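Local atomic coordinates of glutaredoxin 1 (Francisella tularensis subsp. tularensis, PDB entry 3MSZ), a protein that probably reduces protein disulfides, as other members of the glutaredoxin family do, and binds glutathione. Residues 19-24 / 31-36. Residues are numbered along the deposited sequence; the frame is centred on the assembly and turned at random. Where two conformers were deposited one is given.
Sequences WAKQWF and FDETII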
ATOM      1  N   TRP A  19       0.902  -6.491  -8.500  1.00 18.14           N
ATOM      2  CA  TRP A  19      -0.475  -6.994  -8.398  1.00 21.84           C
ATOM      3  C   TRP A  19      -1.390  -5.954  -7.760  1.00 22.35           C
ATOM      4  O   TRP A  19      -2.545  -5.827  -8.128  1.00 19.92           O
ATOM      5  CB  TRP A  19      -0.581  -8.304  -7.608  1.00 20.40           C
ATOM      6  CG  TRP A  19       0.326  -9.385  -8.104  1.00 23.07           C
ATOM      7  CD1 TRP A  19       0.984 -10.314  -7.342  1.00 23.02           C
ATOM      8  CD2 TRP A  19       0.714  -9.630  -9.465  1.00 19.99           C
ATOM      9  NE1 TRP A  19       1.755 -11.130  -8.151  1.00 22.05           N
ATOM     10  CE2 TRP A  19       1.582 -10.745  -9.459  1.00 25.88           C
ATOM     11  CE3 TRP A  19       0.375  -9.047 -10.699  1.00 18.73           C
ATOM     12  CZ2 TRP A  19       2.147 -11.268 -10.635  1.00 29.39           C
ATOM     13  CZ3 TRP A  19       0.938  -9.575 -11.865  1.00 23.83           C
ATOM     14  CH2 TRP A  19       1.821 -10.659 -11.815  1.00 24.12           C
ATOM     15  N   ALA A  20      -0.876  -5.223  -6.793  1.00 15.97           N
ATOM     16  CA  ALA A  20      -1.694  -4.230  -6.113  1.00 20.61           C
ATOM     17  C   ALA A  20      -2.044  -3.092  -7.046  1.00 22.66           C
ATOM     18  O   ALA A  20      -3.211  -2.646  -7.116  1.00 21.95           O
ATOM     19  CB  ALA A  20      -0.936  -3.683  -4.838  1.00 20.51           C
ATOM     20  N   LYS A  21      -1.029  -2.567  -7.727  1.00 24.76           N
ATOM     21  CA  LYS A  21      -1.235  -1.467  -8.700  1.00 25.90           C
ATOM     22  C   LYS A  21      -2.171  -1.897  -9.821  1.00 25.86           C
ATOM     23  O   LYS A  21      -3.075  -1.162 -10.213  1.00 28.60           O
ATOM     24  CB  LYS A  21       0.100  -1.010  -9.284  1.00 26.95           C
ATOM     25  CG  LYS A  21       0.979  -0.307  -8.255  1.00 28.05           C
ATOM     26  CD  LYS A  21       2.265   0.240  -8.869  1.00 29.25           C
ATOM     27  CE  LYS A  21       3.335  -0.846  -8.930  1.00 33.43           C
ATOM     28  NZ  LYS A  21       4.624  -0.334  -9.498  1.00 38.02           N
ATOM     29  N   GLN A  22      -1.930  -3.092 -10.347  1.00 23.11           N
ATOM     30  CA  GLN A  22      -2.773  -3.643 -11.397  1.00 22.22           C
ATOM     31  C   GLN A  22      -4.234  -3.707 -10.972  1.00 23.74           C
ATOM     32  O   GLN A  22      -5.136  -3.441 -11.773  1.00 22.45           O
ATOM     33  CB  GLN A  22      -2.302  -5.051 -11.733  1.00 21.14           C
ATOM     34  CG  GLN A  22      -3.158  -5.721 -12.757  1.00 26.38           C
ATOM     35  CD  GLN A  22      -2.643  -7.129 -13.094  1.00 30.66           C
ATOM     36  OE1 GLN A  22      -2.058  -7.351 -14.149  1.00 34.37           O
ATOM     37  NE2 GLN A  22      -2.853  -8.065 -12.182  1.00 21.39           N
ATOM     38  N   TRP A  23      -4.474  -4.053  -9.708  1.00 20.62           N
ATOM     39  CA  TRP A  23      -5.844  -4.091  -9.211  1.00 25.74           C
ATOM     40  C   TRP A  23      -6.508  -2.704  -9.282  1.00 24.79           C
ATOM     41  O   TRP A  23      -7.658  -2.560  -9.717  1.00 22.54           O
ATOM     42  CB  TRP A  23      -5.905  -4.633  -7.773  1.00 28.52           C
ATOM     43  CG  TRP A  23      -7.326  -4.859  -7.301  1.00 31.54           C
ATOM     44  CD1 TRP A  23      -8.088  -5.994  -7.490  1.00 37.24           C
ATOM     45  CD2 TRP A  23      -8.174  -3.922  -6.613  1.00 27.98           C
ATOM     46  NE1 TRP A  23      -9.342  -5.817  -6.949  1.00 38.29           N
ATOM     47  CE2 TRP A  23      -9.424  -4.564  -6.395  1.00 35.18           C
ATOM     48  CE3 TRP A  23      -8.003  -2.613  -6.157  1.00 25.12           C
ATOM     49  CZ2 TRP A  23     -10.498  -3.937  -5.723  1.00 31.15           C
ATOM     50  CZ3 TRP A  23      -9.085  -1.982  -5.489  1.00 36.45           C
ATOM     51  CH2 TRP A  23     -10.314  -2.650  -5.291  1.00 34.15           C
ATOM     52  N   PHE A  24      -5.796  -1.688  -8.818  1.00 24.21           N
ATOM     53  CA  PHE A  24      -6.326  -0.328  -8.858  1.00 29.58           C
ATOM     54  C   PHE A  24      -6.556   0.116 -10.300  1.00 29.24           C
ATOM     55  O   PHE A  24      -7.608   0.680 -10.621  1.00 26.26           O
ATOM     56  CB  PHE A  24      -5.398   0.637  -8.111  1.00 28.23           C
ATOM     57  CG  PHE A  24      -5.485   0.487  -6.610  1.00 27.12           C
ATOM     58  CD1 PHE A  24      -6.648   0.857  -5.933  1.00 28.46           C
ATOM     59  CD2 PHE A  24      -4.432  -0.040  -5.885  1.00 29.81           C
ATOM     60  CE1 PHE A  24      -6.764   0.698  -4.546  1.00 31.16           C
ATOM     61  CE2 PHE A  24      -4.524  -0.183  -4.495  1.00 31.04           C
ATOM     62  CZ  PHE A  24      -5.704   0.182  -3.830  1.00 27.43           C
ATOM     63  N   PHE A  31      -3.890   6.424  -8.113  1.00 33.34           N
ATOM     64  CA  PHE A  31      -3.166   6.259  -6.859  1.00 32.81           C
ATOM     65  C   PHE A  31      -1.845   6.991  -6.985  1.00 32.52           C
ATOM     66  O   PHE A  31      -1.364   7.226  -8.103  1.00 30.85           O
ATOM     67  CB  PHE A  31      -2.910   4.773  -6.554  1.00 29.92           C
ATOM     68  CG  PHE A  31      -2.152   4.039  -7.648  1.00 30.60           C
ATOM     69  CD1 PHE A  31      -2.836   3.339  -8.646  1.00 31.69           C
ATOM     70  CD2 PHE A  31      -0.760   4.073  -7.695  1.00 25.80           C
ATOM     71  CE1 PHE A  31      -2.134   2.669  -9.659  1.00 31.41           C
ATOM     72  CE2 PHE A  31      -0.045   3.407  -8.717  1.00 23.88           C
ATOM     73  CZ  PHE A  31      -0.729   2.703  -9.689  1.00 31.22           C
ATOM     74  N   ASP A  32      -1.286   7.359  -5.838  1.00 25.49           N
ATOM     75  CA  ASP A  32       0.053   7.912  -5.753  1.00 37.29           C
ATOM     76  C   ASP A  32       1.005   6.841  -5.225  1.00 34.75           C
ATOM     77  O   ASP A  32       0.792   6.250  -4.145  1.00 31.53           O
ATOM     78  CB  ASP A  32       0.091   9.132  -4.824  1.00 51.21           C
ATOM     79  CG  ASP A  32       1.480   9.766  -4.756  1.00 66.61           C
ATOM     80  OD1 ASP A  32       1.960  10.270  -5.802  1.00 70.54           O
ATOM     81  OD2 ASP A  32       2.096   9.753  -3.665  1.00 72.88           O
ATOM     82  N   GLU A  33       2.054   6.592  -5.996  1.00 30.95           N
ATOM     83  CA  GLU A  33       3.022   5.575  -5.643  1.00 26.91           C
ATOM     84  C   GLU A  33       4.282   6.245  -5.104  1.00 26.49           C
ATOM     85  O   GLU A  33       4.818   7.184  -5.711  1.00 28.30           O
ATOM     86  CB  GLU A  33       3.375   4.711  -6.868  1.00 26.14           C
ATOM     87  CG  GLU A  33       4.341   3.550  -6.547  1.00 30.36           C
ATOM     88  CD  GLU A  33       4.764   2.754  -7.803  1.00 37.77           C
ATOM     89  OE1 GLU A  33       4.611   3.295  -8.908  1.00 42.39           O
ATOM     90  OE2 GLU A  33       5.264   1.596  -7.697  1.00 35.45           O
ATOM     91  N   THR A  34       4.771   5.735  -3.983  1.00 23.43           N
ATOM     92  CA  THR A  34       6.104   6.085  -3.498  1.00 28.01           C
ATOM     93  C   THR A  34       7.003   4.858  -3.573  1.00 29.89           C
ATOM     94  O   THR A  34       6.720   3.849  -2.918  1.00 24.80           O
ATOM     95  CB  THR A  34       6.009   6.542  -2.062  1.00 30.56           C
ATOM     96  OG1 THR A  34       5.243   7.745  -2.033  1.00 37.89           O
ATOM     97  CG2 THR A  34       7.386   6.800  -1.459  1.00 34.50           C
ATOM     98  N   ILE A  35       8.059   4.936  -4.387  1.00 30.24           N
ATOM     99  CA  ILE A  35       8.987   3.818  -4.590  1.00 28.13           C
ATOM    100  C   ILE A  35      10.210   3.968  -3.673  1.00 29.99           C
ATOM    101  O   ILE A  35      10.892   4.978  -3.699  1.00 36.09           O
ATOM    102  CB  ILE A  35       9.506   3.738  -6.027  1.00 28.18           C
ATOM    103  CG1 ILE A  35       8.361   3.513  -7.014  1.00 29.46           C
ATOM    104  CG2 ILE A  35      10.487   2.569  -6.175  1.00 30.18           C
ATOM    105  CD1 ILE A  35       8.802   3.569  -8.475  1.00 33.11           C
ATOM    106  N   ILE A  36      10.461   2.960  -2.851  0.55 26.45           N
ATOM    107  CA  ILE A  36      11.628   2.954  -1.974  0.55 28.60           C
ATOM    108  C   ILE A  36      12.428   1.676  -2.199  0.55 28.03           C
ATOM    109  O   ILE A  36      12.193   0.652  -1.553  0.55 25.81           O
ATOM    110  CB  ILE A  36      11.212   3.057  -0.501  0.55 28.77           C
ATOM    111  CG1 ILE A  36       9.956   2.216  -0.244  0.55 26.13           C
ATOM    112  CG2 ILE A  36      10.955   4.511  -0.139  0.55 29.63           C
ATOM    113  CD1 ILE A  36       9.305   2.442   1.129  0.55 33.85           C
TER
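Lys-21 reaches out from the helix and grips Glu-33 with a salt bridge, its NZ sitting 2.7 Å from OE2. The ammonium comes to the syn side of that oxygen but 33° out of the carboxylate plane, so the bond is short yet tilted. OE1 stays back at 3.7 Å from NZ of Lys-21, which makes this a one-oxygen grip. The lysine chain runs extended through CG and then bends at chi3 (-84°), and CE, on the way to NZ, passes 3.3 Å from Glu-33 OE2. Nearer the backbone the same side chain has apolar work to do: its CG packs against the far end of the Phe-31 ring, 3.7 Å from CZ, and the two side chains cross at about a right angle. Phe-24 comes to the same side of that ring, further along it, with its CB 3.8 Å from Phe-31 CD1. Phe-31 thus fits against residues one helical turn apart, 21 and 24, approaching both obliquely.

These are the helix and second strand of a beta-alpha-beta unit, strand 6-10, helix 15-26, strand 32-35, within the thioredoxin-type fold of glutaredoxins. Strand 32-35 lies at the edge of the chain's sheet, parallel to strand 6-10, and the Lys-21 to Glu-33 salt bridge joins it to the helix, with Phe-31 packing on the helix as well.

Further out, Thr-10 OG1 hydrogen-bonds to Glu-33 OE2, so the oxygen that takes the lysine is also anchored to the neighbouring strand. Glu-33 gets there with CG anti to its backbone N (chi1 -177°) and the chain straight beyond. Phe-24 turns its ring inward onto Ile-8 and Leu-78, and one face takes Trp-23 CE3 3.7 Å above its plane, while Phe-31 also rests on Val-6.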